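Actin depolymerization factor 2 (Plasmodium berghei, PDB 2XFA) probably binds actin and promotes turnover of actin filaments in the malaria parasite, as a member of the ADF/cofilin family. Local coordinates at residues T70-I75 against P104-L109; Y74-M79 against D90-I95. All coordinates share one frame; numbering follows the deposited sequence.

Contact 1: T70-I75 against P104-L109; sequences TECRYI and PKEKML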
ATOM      1  N   THR A  70       2.039 -15.232  -1.817  1.00 35.32           N
ATOM      2  CA  THR A  70       0.863 -15.977  -2.236  1.00 36.03           C
ATOM      3  C   THR A  70      -0.425 -15.199  -1.974  1.00 33.29           C
ATOM      4  O   THR A  70      -1.513 -15.752  -2.109  1.00 46.00           O
ATOM      5  CB  THR A  70       0.726 -17.278  -1.431  1.00 36.67           C
ATOM      6  OG1 THR A  70       0.635 -16.921  -0.046  1.00 41.76           O
ATOM      7  CG2 THR A  70       1.911 -18.220  -1.671  1.00 40.48           C
ATOM      8  N   GLU A  71      -0.314 -13.944  -1.557  1.00 31.73           N
ATOM      9  CA  GLU A  71      -1.503 -13.123  -1.391  1.00 34.26           C
ATOM     10  C   GLU A  71      -1.365 -11.649  -1.763  1.00 32.61           C
ATOM     11  O   GLU A  71      -0.389 -10.994  -1.412  1.00 31.92           O
ATOM     12  CB  GLU A  71      -2.082 -13.248   0.005  1.00 37.13           C
ATOM     13  CG  GLU A  71      -1.163 -12.964   1.133  1.00 59.68           C
ATOM     14  CD  GLU A  71      -1.759 -13.467   2.431  1.00 86.42           C
ATOM     15  OE1 GLU A  71      -2.986 -13.721   2.444  1.00 91.87           O
ATOM     16  OE2 GLU A  71      -1.010 -13.622   3.423  1.00 97.38           O
ATOM     17  N   CYS A  72      -2.388 -11.142  -2.450  1.00 30.86           N
ATOM     18  CA  CYS A  72      -2.474  -9.727  -2.816  1.00 28.73           C
ATOM     19  C   CYS A  72      -2.809  -8.807  -1.643  1.00 28.03           C
ATOM     20  O   CYS A  72      -3.567  -9.168  -0.743  1.00 30.55           O
ATOM     21  CB  CYS A  72      -3.503  -9.553  -3.923  1.00 27.34           C
ATOM     22  SG  CYS A  72      -3.149 -10.523  -5.374  1.00 43.03           S
ATOM     23  N   ARG A  73      -2.213  -7.614  -1.655  1.00 26.78           N
ATOM     24  CA  ARG A  73      -2.524  -6.565  -0.693  1.00 19.37           C
ATOM     25  C   ARG A  73      -2.562  -5.170  -1.350  1.00 27.85           C
ATOM     26  O   ARG A  73      -1.952  -4.955  -2.374  1.00 22.53           O
ATOM     27  CB  ARG A  73      -1.502  -6.535   0.443  1.00 21.13           C
ATOM     28  CG  ARG A  73      -1.564  -7.762   1.402  1.00 27.15           C
ATOM     29  CD  ARG A  73      -2.954  -7.902   2.015  1.00 30.44           C
ATOM     30  NE  ARG A  73      -3.013  -8.897   3.090  1.00 33.95           N
ATOM     31  CZ  ARG A  73      -3.500 -10.123   2.943  1.00 35.84           C
ATOM     32  NH1 ARG A  73      -3.954 -10.512   1.759  1.00 26.50           N
ATOM     33  NH2 ARG A  73      -3.525 -10.969   3.979  1.00 34.77           N
ATOM     34  N   TYR A  74      -3.274  -4.232  -0.733  1.00 27.22           N
ATOM     35  CA  TYR A  74      -3.095  -2.820  -1.059  1.00 27.60           C
ATOM     36  C   TYR A  74      -2.334  -2.215   0.092  1.00 22.64           C
ATOM     37  O   TYR A  74      -2.644  -2.465   1.259  1.00 28.62           O
ATOM     38  CB  TYR A  74      -4.440  -2.096  -1.159  1.00 28.08           C
ATOM     39  CG  TYR A  74      -5.419  -2.728  -2.094  1.00 23.34           C
ATOM     40  CD1 TYR A  74      -5.118  -2.877  -3.430  1.00 27.33           C
ATOM     41  CD2 TYR A  74      -6.641  -3.182  -1.635  1.00 22.88           C
ATOM     42  CE1 TYR A  74      -6.030  -3.438  -4.306  1.00 26.89           C
ATOM     43  CE2 TYR A  74      -7.552  -3.747  -2.495  1.00 32.44           C
ATOM     44  CZ  TYR A  74      -7.235  -3.863  -3.831  1.00 29.60           C
ATOM     45  OH  TYR A  74      -8.134  -4.416  -4.699  1.00 36.27           O
ATOM     46  N   ILE A  75      -1.329  -1.429  -0.215  1.00 22.63           N
ATOM     47  CA  ILE A  75      -0.606  -0.754   0.836  1.00 22.77           C
ATOM     48  C   ILE A  75      -0.644   0.761   0.593  1.00 31.11           C
ATOM     49  O   ILE A  75      -0.406   1.223  -0.523  1.00 27.39           O
ATOM     50  CB  ILE A  75       0.870  -1.237   0.870  1.00 28.16           C
ATOM     51  CG1 ILE A  75       0.926  -2.775   0.987  1.00 28.45           C
ATOM     52  CG2 ILE A  75       1.635  -0.581   1.997  1.00 29.76           C
ATOM     53  CD1 ILE A  75       1.418  -3.430  -0.287  1.00 23.84           C
ATOM     54  N   PRO A 104      -5.576 -17.027  -9.127  1.00 77.35           N
ATOM     55  CA  PRO A 104      -6.169 -16.118 -10.121  1.00 71.77           C
ATOM     56  C   PRO A 104      -7.454 -15.487  -9.622  1.00 65.82           C
ATOM     57  O   PRO A 104      -7.652 -14.284  -9.805  1.00 66.92           O
ATOM     58  CB  PRO A 104      -6.479 -17.033 -11.309  1.00 80.85           C
ATOM     59  CG  PRO A 104      -5.689 -18.287 -11.074  1.00 85.04           C
ATOM     60  CD  PRO A 104      -5.580 -18.427  -9.589  1.00 84.29           C
ATOM     61  N   LYS A 105      -8.308 -16.291  -8.996  1.00 61.74           N
ATOM     62  CA  LYS A 105      -9.550 -15.804  -8.404  1.00 72.46           C
ATOM     63  C   LYS A 105      -9.302 -14.531  -7.581  1.00 68.06           C
ATOM     64  O   LYS A 105     -10.123 -13.611  -7.559  1.00 67.07           O
ATOM     65  CB  LYS A 105     -10.144 -16.893  -7.511  1.00 91.43           C
ATOM     66  CG  LYS A 105      -9.645 -18.314  -7.824  1.00105.78           C
ATOM     67  CD  LYS A 105     -10.308 -18.879  -9.087  1.00115.93           C
ATOM     68  CE  LYS A 105      -9.655 -18.363 -10.374  1.00114.46           C
ATOM     69  NZ  LYS A 105     -10.616 -18.158 -11.501  1.00107.49           N
ATOM     70  N   GLU A 106      -8.148 -14.493  -6.925  1.00 62.02           N
ATOM     71  CA  GLU A 106      -7.748 -13.400  -6.046  1.00 54.39           C
ATOM     72  C   GLU A 106      -7.071 -12.290  -6.836  1.00 52.45           C
ATOM     73  O   GLU A 106      -7.430 -11.116  -6.709  1.00 51.63           O
ATOM     74  CB  GLU A 106      -6.808 -13.945  -4.956  1.00 53.13           C
ATOM     75  CG  GLU A 106      -6.618 -13.029  -3.753  1.00 59.00           C
ATOM     76  CD  GLU A 106      -5.470 -13.459  -2.841  1.00 62.91           C
ATOM     77  OE1 GLU A 106      -5.343 -14.675  -2.531  1.00 75.05           O
ATOM     78  OE2 GLU A 106      -4.700 -12.569  -2.426  1.00 47.06           O
ATOM     79  N   LYS A 107      -6.095 -12.643  -7.667  1.00 54.29           N
ATOM     80  CA  LYS A 107      -5.479 -11.634  -8.530  1.00 58.62           C
ATOM     81  C   LYS A 107      -6.518 -10.770  -9.261  1.00 56.17           C
ATOM     82  O   LYS A 107      -6.490  -9.548  -9.172  1.00 54.83           O
ATOM     83  CB  LYS A 107      -4.516 -12.274  -9.534  1.00 64.51           C
ATOM     84  CG  LYS A 107      -3.098 -12.427  -9.010  1.00 61.76           C
ATOM     85  CD  LYS A 107      -2.201 -13.158  -9.991  1.00 57.51           C
ATOM     86  CE  LYS A 107      -1.190 -12.212 -10.620  1.00 61.76           C
ATOM     87  NZ  LYS A 107      -0.363 -11.475  -9.617  1.00 55.40           N
ATOM     88  N   MET A 108      -7.434 -11.400  -9.981  1.00 55.18           N
ATOM     89  CA  MET A 108      -8.440 -10.635 -10.724  1.00 52.69           C
ATOM     90  C   MET A 108      -9.312  -9.774  -9.812  1.00 45.32           C
ATOM     91  O   MET A 108      -9.491  -8.597 -10.072  1.00 52.56           O
ATOM     92  CB  MET A 108      -9.272 -11.549 -11.630  1.00 52.72           C
ATOM     93  CG  MET A 108      -8.461 -12.120 -12.794  1.00 60.90           C
ATOM     94  SD  MET A 108      -9.389 -13.171 -13.940  1.00115.97           S
ATOM     95  CE  MET A 108     -10.107 -11.970 -15.066  1.00 88.85           C
ATOM     96  N   LEU A 109      -9.803 -10.344  -8.718  1.00 50.05           N
ATOM     97  CA  LEU A 109     -10.618  -9.591  -7.773  1.00 50.75           C
ATOM     98  C   LEU A 109      -9.907  -8.364  -7.192  1.00 49.65           C
ATOM     99  O   LEU A 109     -10.489  -7.289  -7.091  1.00 41.92           O
ATOM    100  CB  LEU A 109     -11.081 -10.487  -6.636  1.00 53.71           C
ATOM    101  CG  LEU A 109     -12.282  -9.888  -5.903  1.00 61.91           C
ATOM    102  CD1 LEU A 109     -13.575 -10.217  -6.659  1.00 59.27           C
ATOM    103  CD2 LEU A 109     -12.348 -10.394  -4.473  1.00 59.29           C
TER
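A single hydrogen bond carries the polar side of this contact: the backbone N of Cys72 donates to OE2 of Glu106 at 2.7 Å, with an N-H...O angle of 151°. Glu106 reaches it with CG anti to its own backbone N (chi1 -164°) and the chain extended from there, and the amide meets the oxygen from above the carboxylate plane. The same OE2 also lies 3.4 Å from CA of Glu71. Arg73 NH1 bonds to Cys72 O at 2.9 Å while its NH2 makes a salt bridge to Glu71 OE1 at 3.2 Å. NH1 stays 4.7 Å from Glu106 OE2, too far for a salt bridge. NE of Arg73 pairs with Asp45, so the guanidinium is held by two acids and a carbonyl.

In the ADF-homology fold this is where the first turns of helix 104-118 lie beside the loop leading into central strand 73-81. The apolar part is small. Cys72 SG, beside its own backbone N (chi1 -57°), lies against Lys107, 4.1 Å from both its CA and its CG. Lys107 bends at its outer torsions, and NZ hydrogen-bonds to Ser98 OG and Pro99 O. Tyr74 sends its hydroxyl to Tyr110 O, one turn along the helix from Glu106.

Contact 2: Y74-M79 against D90-I95; sequences YIIADM and DRIYFI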
ATOM      1  N   TYR A  74      -3.274  -4.232  -0.733  1.00 27.22           N
ATOM      2  CA  TYR A  74      -3.095  -2.820  -1.059  1.00 27.60           C
ATOM      3  C   TYR A  74      -2.334  -2.215   0.092  1.00 22.64           C
ATOM      4  O   TYR A  74      -2.644  -2.465   1.259  1.00 28.62           O
ATOM      5  CB  TYR A  74      -4.440  -2.096  -1.159  1.00 28.08           C
ATOM      6  CG  TYR A  74      -5.419  -2.728  -2.094  1.00 23.34           C
ATOM      7  CD1 TYR A  74      -5.118  -2.877  -3.430  1.00 27.33           C
ATOM      8  CD2 TYR A  74      -6.641  -3.182  -1.635  1.00 22.88           C
ATOM      9  CE1 TYR A  74      -6.030  -3.438  -4.306  1.00 26.89           C
ATOM     10  CE2 TYR A  74      -7.552  -3.747  -2.495  1.00 32.44           C
ATOM     11  CZ  TYR A  74      -7.235  -3.863  -3.831  1.00 29.60           C
ATOM     12  OH  TYR A  74      -8.134  -4.416  -4.699  1.00 36.27           O
ATOM     13  N   ILE A  75      -1.329  -1.429  -0.215  1.00 22.63           N
ATOM     14  CA  ILE A  75      -0.606  -0.754   0.836  1.00 22.77           C
ATOM     15  C   ILE A  75      -0.644   0.761   0.593  1.00 31.11           C
ATOM     16  O   ILE A  75      -0.406   1.223  -0.523  1.00 27.39           O
ATOM     17  CB  ILE A  75       0.870  -1.237   0.870  1.00 28.16           C
ATOM     18  CG1 ILE A  75       0.926  -2.775   0.987  1.00 28.45           C
ATOM     19  CG2 ILE A  75       1.635  -0.581   1.997  1.00 29.76           C
ATOM     20  CD1 ILE A  75       1.418  -3.430  -0.287  1.00 23.84           C
ATOM     21  N   ILE A  76      -0.975   1.512   1.635  1.00 25.06           N
ATOM     22  CA  ILE A  76      -0.763   2.940   1.629  1.00 30.18           C
ATOM     23  C   ILE A  76       0.378   3.266   2.603  1.00 33.82           C
ATOM     24  O   ILE A  76       0.329   2.865   3.763  1.00 34.07           O
ATOM     25  CB  ILE A  76      -2.054   3.701   2.004  1.00 33.65           C
ATOM     26  CG1 ILE A  76      -3.148   3.400   0.977  1.00 35.78           C
ATOM     27  CG2 ILE A  76      -1.793   5.211   2.041  1.00 35.54           C
ATOM     28  CD1 ILE A  76      -4.487   3.985   1.330  1.00 44.70           C
ATOM     29  N   ALA A  77       1.380   4.003   2.125  1.00 29.89           N
ATOM     30  CA  ALA A  77       2.555   4.339   2.910  1.00 26.77           C
ATOM     31  C   ALA A  77       2.903   5.817   2.787  1.00 31.99           C
ATOM     32  O   ALA A  77       2.945   6.356   1.692  1.00 37.57           O
ATOM     33  CB  ALA A  77       3.728   3.529   2.444  1.00 28.28           C
ATOM     34  N   ASP A  78       3.190   6.451   3.917  1.00 37.83           N
ATOM     35  CA  ASP A  78       3.701   7.825   3.940  1.00 34.62           C
ATOM     36  C   ASP A  78       5.226   7.776   3.870  1.00 46.99           C
ATOM     37  O   ASP A  78       5.891   7.596   4.887  1.00 51.65           O
ATOM     38  CB  ASP A  78       3.254   8.503   5.224  1.00 39.21           C
ATOM     39  CG  ASP A  78       3.105  10.005   5.078  1.00 77.39           C
ATOM     40  OD1 ASP A  78       3.291  10.535   3.957  1.00 82.05           O
ATOM     41  OD2 ASP A  78       2.790  10.655   6.099  1.00 98.30           O
ATOM     42  N   MET A  79       5.773   7.897   2.665  1.00 43.81           N
ATOM     43  CA  MET A  79       7.204   7.717   2.441  1.00 43.87           C
ATOM     44  C   MET A  79       7.995   8.997   2.673  1.00 54.97           C
ATOM     45  O   MET A  79       7.680  10.031   2.096  1.00 51.25           O
ATOM     46  CB  MET A  79       7.442   7.238   1.012  1.00 48.21           C
ATOM     47  CG  MET A  79       6.763   5.924   0.697  1.00 54.23           C
ATOM     48  SD  MET A  79       7.355   4.653   1.831  1.00 59.42           S
ATOM     49  CE  MET A  79       7.073   3.187   0.842  1.00 62.63           C
ATOM     50  N   ASP A  90       7.221  14.221   3.076  1.00 62.92           N
ATOM     51  CA  ASP A  90       6.411  13.002   3.110  1.00 58.59           C
ATOM     52  C   ASP A  90       5.478  12.906   1.909  1.00 61.06           C
ATOM     53  O   ASP A  90       4.671  13.815   1.670  1.00 63.91           O
ATOM     54  CB  ASP A  90       5.566  12.965   4.382  1.00 68.45           C
ATOM     55  CG  ASP A  90       6.398  12.766   5.634  1.00 87.70           C
ATOM     56  OD1 ASP A  90       5.884  13.064   6.737  1.00 92.93           O
ATOM     57  OD2 ASP A  90       7.562  12.317   5.514  1.00 93.61           O
ATOM     58  N   ARG A  91       5.575  11.799   1.169  1.00 48.30           N
ATOM     59  CA  ARG A  91       4.730  11.558  -0.016  1.00 38.79           C
ATOM     60  C   ARG A  91       3.884  10.311   0.199  1.00 41.65           C
ATOM     61  O   ARG A  91       4.373   9.303   0.711  1.00 44.14           O
ATOM     62  CB  ARG A  91       5.579  11.347  -1.274  1.00 38.72           C
ATOM     63  CG  ARG A  91       6.445  12.549  -1.712  1.00 53.40           C
ATOM     64  CD  ARG A  91       5.836  13.842  -1.234  1.00 62.84           C
ATOM     65  NE  ARG A  91       6.220  14.989  -2.058  1.00 80.01           N
ATOM     66  CZ  ARG A  91       5.862  16.243  -1.801  1.00 82.82           C
ATOM     67  NH1 ARG A  91       5.122  16.517  -0.733  1.00 80.91           N
ATOM     68  NH2 ARG A  91       6.247  17.224  -2.605  1.00 95.44           N
ATOM     69  N   ILE A  92       2.629  10.353  -0.218  1.00 36.21           N
ATOM     70  CA  ILE A  92       1.763   9.203  -0.020  1.00 37.50           C
ATOM     71  C   ILE A  92       1.805   8.300  -1.234  1.00 33.17           C
ATOM     72  O   ILE A  92       1.458   8.718  -2.333  1.00 38.30           O
ATOM     73  CB  ILE A  92       0.322   9.612   0.261  1.00 42.95           C
ATOM     74  CG1 ILE A  92       0.241  10.394   1.573  1.00 44.11           C
ATOM     75  CG2 ILE A  92      -0.552   8.368   0.359  1.00 48.87           C
ATOM     76  CD1 ILE A  92      -1.084  11.113   1.736  1.00 41.89           C
ATOM     77  N   TYR A  93       2.278   7.073  -1.047  1.00 29.39           N
ATOM     78  CA  TYR A  93       2.312   6.101  -2.136  1.00 26.93           C
ATOM     79  C   TYR A  93       1.191   5.101  -1.929  1.00 28.15           C
ATOM     80  O   TYR A  93       0.915   4.712  -0.807  1.00 32.57           O
ATOM     81  CB  TYR A  93       3.651   5.362  -2.158  1.00 39.76           C
ATOM     82  CG  TYR A  93       4.739   6.172  -2.805  1.00 39.36           C
ATOM     83  CD1 TYR A  93       5.154   5.906  -4.109  1.00 42.52           C
ATOM     84  CD2 TYR A  93       5.305   7.253  -2.143  1.00 43.38           C
ATOM     85  CE1 TYR A  93       6.145   6.674  -4.717  1.00 42.59           C
ATOM     86  CE2 TYR A  93       6.288   8.031  -2.744  1.00 41.29           C
ATOM     87  CZ  TYR A  93       6.708   7.738  -4.024  1.00 42.83           C
ATOM     88  OH  TYR A  93       7.688   8.516  -4.604  1.00 54.78           O
ATOM     89  N   PHE A  94       0.578   4.661  -3.015  1.00 26.71           N
ATOM     90  CA  PHE A  94      -0.397   3.589  -2.948  1.00 26.50           C
ATOM     91  C   PHE A  94       0.226   2.420  -3.714  1.00 27.34           C
ATOM     92  O   PHE A  94       0.687   2.595  -4.831  1.00 29.65           O
ATOM     93  CB  PHE A  94      -1.706   4.003  -3.614  1.00 30.43           C
ATOM     94  CG  PHE A  94      -2.740   2.925  -3.623  1.00 36.59           C
ATOM     95  CD1 PHE A  94      -3.699   2.866  -2.627  1.00 37.46           C
ATOM     96  CD2 PHE A  94      -2.742   1.955  -4.611  1.00 42.42           C
ATOM     97  CE1 PHE A  94      -4.671   1.866  -2.625  1.00 36.75           C
ATOM     98  CE2 PHE A  94      -3.707   0.941  -4.616  1.00 40.46           C
ATOM     99  CZ  PHE A  94      -4.671   0.896  -3.624  1.00 32.66           C
ATOM    100  N   ILE A  95       0.269   1.241  -3.107  1.00 26.04           N
ATOM    101  CA  ILE A  95       0.963   0.128  -3.739  1.00 33.88           C
ATOM    102  C   ILE A  95       0.022  -1.043  -3.828  1.00 36.83           C
ATOM    103  O   ILE A  95      -0.592  -1.432  -2.843  1.00 33.81           O
ATOM    104  CB  ILE A  95       2.191  -0.290  -2.915  1.00 32.99           C
ATOM    105  CG1 ILE A  95       3.137   0.899  -2.760  1.00 33.66           C
ATOM    106  CG2 ILE A  95       2.888  -1.520  -3.534  1.00 41.86           C
ATOM    107  CD1 ILE A  95       4.067   0.763  -1.546  1.00 36.99           C
TER
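Six backbone hydrogen bonds join strands 74-79 and 90-95, two at each of the pairs Ile75-Ile95, Ala77-Tyr93 and Met79-Arg91. The shortest are at the Ile75-Ile95 end, where both N...O distances between these two residues are 2.7 Å. Between the hydrogen-bonded pairs come Ile76-Phe94 and Asp78-Ile92, the non-hydrogen-bonded ones, and CA-H...O contacts such as Ile76 CA to Tyr93 O, 3.4 Å, fill in along the ladder.

On the face of Ile76, Phe94 and Ile92, CG1 of Ile76 lies 3.7 Å from Phe94 CD1, and its CG2, anti to the backbone N, runs alongside Ile92 CG2 at 3.8 Å. Phe94 also has CG anti to its N (chi1 178°), which carries CZ to within 3.8 Å of Tyr74 CD1; the two rings lie obliquely, planes 31° apart. On the other face Met79, bent at chi2, crosses Tyr93 at about a right angle and puts CG 3.5 Å from CD2 of that ring, while Ile75 CD1 meets Ile95 CG2.

Further out, helix 56-65 covers Ile75, Ala77 and Met79, and helix 104-118 packs on Tyr74 and Phe94. Strand 31-37 and residues 125-126 bond to the outer edges of this hairpin, so both its strands are interior strands of the ADF-homology sheet.

At its turn end the chemistry changes: Asp78 OD2 and Asp90 OD1 stand 4.0 Å apart, a separation only approximate because Asp90 is poorly ordered. Their charges probably repel, and one carboxylate may hold its proton more readily than usual, though His27 beside Asp78 could offset this.

How the contacts relate
Both contacts start from strand 73-81 and their segments overlap at Tyr74 and Ile75, though Ile75 works in contact 2 alone; the centres lie about 18 Å apart. Contact 2 is core: its centre is about 6 Å from that of the chain, and it buries 658 Å² between two neighbouring strands through a ladder of main-chain bonds and apolar side chains, with acidic ones only towards the hairpin's turn. Contact 1, at the approach to the same strand, is only partly buried. It covers 196 Å² and depends on one carboxylate reaching a loop amide, among charged neighbours. Helix 104-118 follows strand 89-97 and returns to the loop leading into strand 73-81; Tyr74 touches both that helix and Phe94.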